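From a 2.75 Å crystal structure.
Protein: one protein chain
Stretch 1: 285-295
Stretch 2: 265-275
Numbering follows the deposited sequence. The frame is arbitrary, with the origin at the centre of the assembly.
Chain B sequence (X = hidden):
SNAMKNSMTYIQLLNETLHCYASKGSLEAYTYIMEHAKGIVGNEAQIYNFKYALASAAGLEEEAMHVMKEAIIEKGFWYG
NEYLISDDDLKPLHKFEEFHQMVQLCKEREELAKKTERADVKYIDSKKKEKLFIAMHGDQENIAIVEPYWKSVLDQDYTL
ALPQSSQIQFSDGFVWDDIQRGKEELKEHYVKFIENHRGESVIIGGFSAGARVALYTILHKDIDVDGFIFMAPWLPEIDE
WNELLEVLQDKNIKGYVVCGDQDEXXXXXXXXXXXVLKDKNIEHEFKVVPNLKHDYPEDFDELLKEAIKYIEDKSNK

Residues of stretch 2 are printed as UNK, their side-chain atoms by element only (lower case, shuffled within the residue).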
# COMPACT_ATOMS: atom_id res chain seq x y z
N GLU B 285 3.75 -14.06 20.57
CA GLU B 285 3.74 -13.19 21.73
C GLU B 285 2.38 -13.24 22.44
O GLU B 285 1.36 -12.87 21.86
CB GLU B 285 4.13 -11.77 21.33
CG GLU B 285 4.18 -10.79 22.48
CD GLU B 285 4.76 -9.46 22.08
OE1 GLU B 285 5.60 -9.43 21.15
OE2 GLU B 285 4.43 -8.45 22.74
N PHE B 286 2.39 -13.70 23.68
CA PHE B 286 1.18 -13.83 24.49
C PHE B 286 1.08 -12.70 25.46
O PHE B 286 2.06 -12.34 26.12
CB PHE B 286 1.17 -15.17 25.20
CG PHE B 286 0.04 -15.34 26.17
CD1 PHE B 286 -1.27 -15.12 25.78
CD2 PHE B 286 0.27 -15.94 27.40
CE1 PHE B 286 -2.32 -15.33 26.66
CE2 PHE B 286 -0.77 -16.18 28.28
CZ PHE B 286 -2.07 -15.88 27.91
N LYS B 287 -0.11 -12.13 25.57
CA LYS B 287 -0.32 -11.03 26.45
C LYS B 287 -1.54 -11.23 27.32
O LYS B 287 -2.65 -11.36 26.83
CB LYS B 287 -0.40 -9.73 25.64
CG LYS B 287 -0.40 -8.49 26.51
CD LYS B 287 -0.17 -7.23 25.70
CE LYS B 287 -0.12 -6.01 26.60
NZ LYS B 287 0.92 -6.12 27.66
N VAL B 288 -1.30 -11.28 28.61
CA VAL B 288 -2.37 -11.46 29.57
C VAL B 288 -2.78 -10.07 30.05
O VAL B 288 -1.92 -9.28 30.45
CB VAL B 288 -1.89 -12.27 30.78
CG1 VAL B 288 -3.00 -12.39 31.82
CG2 VAL B 288 -1.42 -13.64 30.32
N VAL B 289 -4.06 -9.76 29.99
CA VAL B 289 -4.51 -8.46 30.44
C VAL B 289 -5.12 -8.68 31.81
O VAL B 289 -6.04 -9.48 31.97
CB VAL B 289 -5.51 -7.81 29.47
CG1 VAL B 289 -5.94 -6.43 29.98
CG2 VAL B 289 -4.88 -7.68 28.09
N PRO B 290 -4.60 -7.98 32.81
CA PRO B 290 -5.13 -8.15 34.15
C PRO B 290 -6.59 -7.71 34.33
O PRO B 290 -7.07 -6.84 33.60
CB PRO B 290 -4.19 -7.28 35.01
CG PRO B 290 -3.55 -6.33 34.07
CD PRO B 290 -3.46 -7.04 32.77
N ASN B 291 -7.28 -8.38 35.25
CA ASN B 291 -8.67 -8.09 35.58
C ASN B 291 -9.71 -8.32 34.49
O ASN B 291 -10.90 -8.36 34.79
CB ASN B 291 -8.78 -6.63 36.04
CG ASN B 291 -7.83 -6.30 37.18
OD1 ASN B 291 -7.38 -7.18 37.92
ND2 ASN B 291 -7.53 -5.01 37.34
N LEU B 292 -9.27 -8.51 33.25
CA LEU B 292 -10.19 -8.70 32.13
C LEU B 292 -10.83 -10.09 32.10
O LEU B 292 -10.17 -11.08 32.35
CB LEU B 292 -9.44 -8.46 30.82
CG LEU B 292 -10.23 -8.58 29.51
CD1 LEU B 292 -11.40 -7.61 29.45
CD2 LEU B 292 -9.30 -8.35 28.33
N LYS B 293 -12.14 -10.14 31.83
CA LYS B 293 -12.88 -11.40 31.75
C LYS B 293 -12.98 -11.82 30.29
O LYS B 293 -12.06 -11.54 29.52
CB LYS B 293 -14.27 -11.29 32.41
CG LYS B 293 -14.23 -11.01 33.91
CD LYS B 293 -15.60 -11.09 34.58
CE LYS B 293 -16.60 -10.03 34.12
NZ LYS B 293 -16.19 -8.65 34.50
N HIS B 294 -14.08 -12.46 29.89
CA HIS B 294 -14.26 -12.92 28.51
C HIS B 294 -14.85 -11.79 27.66
O HIS B 294 -16.05 -11.75 27.33
CB HIS B 294 -15.10 -14.17 28.49
CG HIS B 294 -15.18 -14.84 27.15
ND1 HIS B 294 -16.33 -14.85 26.39
CD2 HIS B 294 -14.25 -15.52 26.44
CE1 HIS B 294 -16.12 -15.55 25.29
NE2 HIS B 294 -14.87 -15.97 25.30
N ASP B 295 -13.94 -10.90 27.28
CA ASP B 295 -14.27 -9.73 26.53
C ASP B 295 -12.96 -9.18 26.00
O ASP B 295 -11.92 -9.61 26.43
CB ASP B 295 -14.88 -8.73 27.51
CG ASP B 295 -15.21 -7.42 26.88
OD1 ASP B 295 -15.37 -7.39 25.64
OD2 ASP B 295 -15.30 -6.43 27.64
N UNK B 265 -13.58 -19.37 31.04
CA UNK B 265 -13.67 -20.36 29.97
C UNK B 265 -12.46 -20.47 29.08
O UNK B 265 -12.16 -21.56 28.61
o UNK B 265 -17.25 -20.10 29.07
o UNK B 265 -16.24 -20.75 30.91
c UNK B 265 -14.88 -20.09 29.05
c UNK B 265 -16.22 -20.32 29.73
N UNK B 266 -11.73 -19.38 28.86
CA UNK B 266 -10.61 -19.43 27.93
C UNK B 266 -9.20 -19.13 28.38
O UNK B 266 -8.31 -19.04 27.53
s UNK B 266 -12.44 -18.94 25.91
c UNK B 266 -10.93 -18.49 26.76
N UNK B 267 -8.94 -18.96 29.66
CA UNK B 267 -7.56 -18.68 30.04
C UNK B 267 -6.80 -20.01 30.08
O UNK B 267 -5.60 -20.04 29.83
c UNK B 267 -7.45 -17.88 31.33
c UNK B 267 -5.74 -16.17 30.70
c UNK B 267 -5.22 -17.69 32.46
c UNK B 267 -3.98 -17.09 32.59
c UNK B 267 -4.50 -15.58 30.81
c UNK B 267 -3.62 -16.03 31.77
c UNK B 267 -6.11 -17.24 31.51
N UNK B 268 -7.51 -21.10 30.37
CA UNK B 268 -6.95 -22.45 30.39
C UNK B 268 -6.39 -22.93 29.05
O UNK B 268 -5.18 -23.11 28.90
c UNK B 268 -8.65 -23.53 32.11
o UNK B 268 -8.16 -24.20 34.33
c UNK B 268 -7.76 -24.18 33.15
c UNK B 268 -8.05 -23.49 30.71
o UNK B 268 -6.69 -24.71 32.79
N UNK B 269 -7.28 -23.12 28.08
CA UNK B 269 -6.91 -23.49 26.72
C UNK B 269 -5.97 -22.48 26.05
O UNK B 269 -5.12 -22.86 25.26
s UNK B 269 -9.21 -22.15 25.87
c UNK B 269 -8.18 -23.64 25.89
N UNK B 270 -6.12 -21.21 26.35
CA UNK B 270 -5.26 -20.21 25.74
C UNK B 270 -3.84 -20.36 26.26
O UNK B 270 -2.89 -20.19 25.51
c UNK B 270 -5.74 -18.77 25.98
c UNK B 270 -4.81 -17.78 25.29
o UNK B 270 -7.07 -18.61 25.47
N UNK B 271 -3.69 -20.71 27.53
CA UNK B 271 -2.34 -20.86 28.07
C UNK B 271 -1.74 -22.20 27.63
O UNK B 271 -0.54 -22.27 27.38
c UNK B 271 -2.30 -20.67 29.59
c UNK B 271 -0.90 -20.40 30.11
o UNK B 271 -0.02 -19.15 31.96
c UNK B 271 -0.87 -19.95 31.56
n UNK B 271 -1.85 -20.40 32.34
N UNK B 272 -2.56 -23.24 27.47
CA UNK B 272 -2.08 -24.55 27.00
C UNK B 272 -1.58 -24.39 25.58
O UNK B 272 -0.57 -24.97 25.19
c UNK B 272 -3.19 -25.59 26.96
o UNK B 272 -5.17 -27.47 27.10
c UNK B 272 -3.85 -25.87 28.29
c UNK B 272 -5.00 -26.84 28.15
n UNK B 272 -5.82 -26.96 29.20
N UNK B 273 -2.32 -23.62 24.79
CA UNK B 273 -1.96 -23.38 23.41
C UNK B 273 -0.63 -22.66 23.33
O UNK B 273 0.28 -23.08 22.62
c UNK B 273 -2.36 -22.67 19.01
c UNK B 273 -2.30 -21.33 18.72
c UNK B 273 -2.48 -20.39 19.73
c UNK B 273 -3.08 -22.61 22.73
c UNK B 273 -2.76 -22.16 21.33
c UNK B 273 -2.62 -23.08 20.31
c UNK B 273 -2.74 -20.81 21.02
N UNK B 274 -0.49 -21.59 24.11
CA UNK B 274 0.76 -20.83 24.13
C UNK B 274 1.94 -21.72 24.53
O UNK B 274 3.06 -21.51 24.07
c UNK B 274 0.67 -19.63 25.11
c UNK B 274 2.02 -18.96 25.27
c UNK B 274 -0.37 -18.62 24.61
N UNK B 275 1.68 -22.69 25.40
CA UNK B 275 2.71 -23.63 25.84
C UNK B 275 3.25 -24.44 24.66
O UNK B 275 4.46 -24.57 24.49
o UNK B 275 4.52 -23.86 28.19
n UNK B 275 5.20 -25.98 28.52
c UNK B 275 4.33 -25.07 28.08
c UNK B 275 2.13 -24.57 26.91
c UNK B 275 3.08 -25.63 27.42

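Position 265 carries two carbons, the second bearing two oxygens: a carboxylate one methylene from the backbone. Its CB is 5.3 Å from H294 CD2, too far to count as a contact, and the residue is D265. Position 266 has one carbon and then a sulfur, which lies 3.9 Å from H294 NE2; this is C266, and its SG sits 4.6 Å from the centroid of the H294 ring, 63° off the normal, an oblique sulfur-aromatic approach.

Position 267 has one carbon followed by a ring of six carbons with no oxygen, and the ring reaches V288 and F286; it is F267 rather than tyrosine. Its CA-to-CB bond points sideways, yet the t rotamer (chi1 -163°) brings the ring end nearer: CZ of F267 is 3.6 Å from V288 CG2, which lies at the ring edge, and CE1 of F267 is 3.8 Å from F286 CZ.

Position 268 shows three carbons, the third with two oxygens, and is out of reach of stretch 1: E268. Position 269, one carbon and one sulfur, is also out of reach: C269. At position 270 a single carbon carries one oxygen and one carbon, and the outer carbon packs on F286; this beta-branched pattern is T270. Its CG2 lies 3.8 Å from F286 CE1, while OG1 of T270 donates a very short 2.4 Å hydrogen bond to C266 O.

Position 271 has three carbons, the third carrying one oxygen and one nitrogen, and stops just short of F286: Q271. Its CG comes no nearer than 4.6 Å to F286 CE2, beyond contact distance. Position 272 repeats the pattern, out of reach: Q272. Position 273, one carbon and a six-carbon ring without oxygen, touches nothing on stretch 1: F273. Position 274 has one carbon carrying two more, one of which lies over the F286 ring: V274. Its CG2 is 3.7 Å from F286 CG and 3.9 Å from the ring centroid, 22° off the normal, a CH-pi contact over the face. Position 275 again has three carbons, the third with one oxygen and one nitrogen, out of reach: Q275.

The contact is one of side-chain packing, with no hydrogen bond between the stretches. The strand that carries F286 and V288 and the helix run roughly antiparallel, at 154°, and both side chains point toward the helix. The F286 ring meets V274 over one face and F267 at its edge, with T270 oblique to it. V288 extends the apolar patch along F267, and H294 beside C266 adds a separate contact at the N-cap. Together the stretches bury 336 Å².

Stretch 2, residues 265-275: DCFECTQQFVQ
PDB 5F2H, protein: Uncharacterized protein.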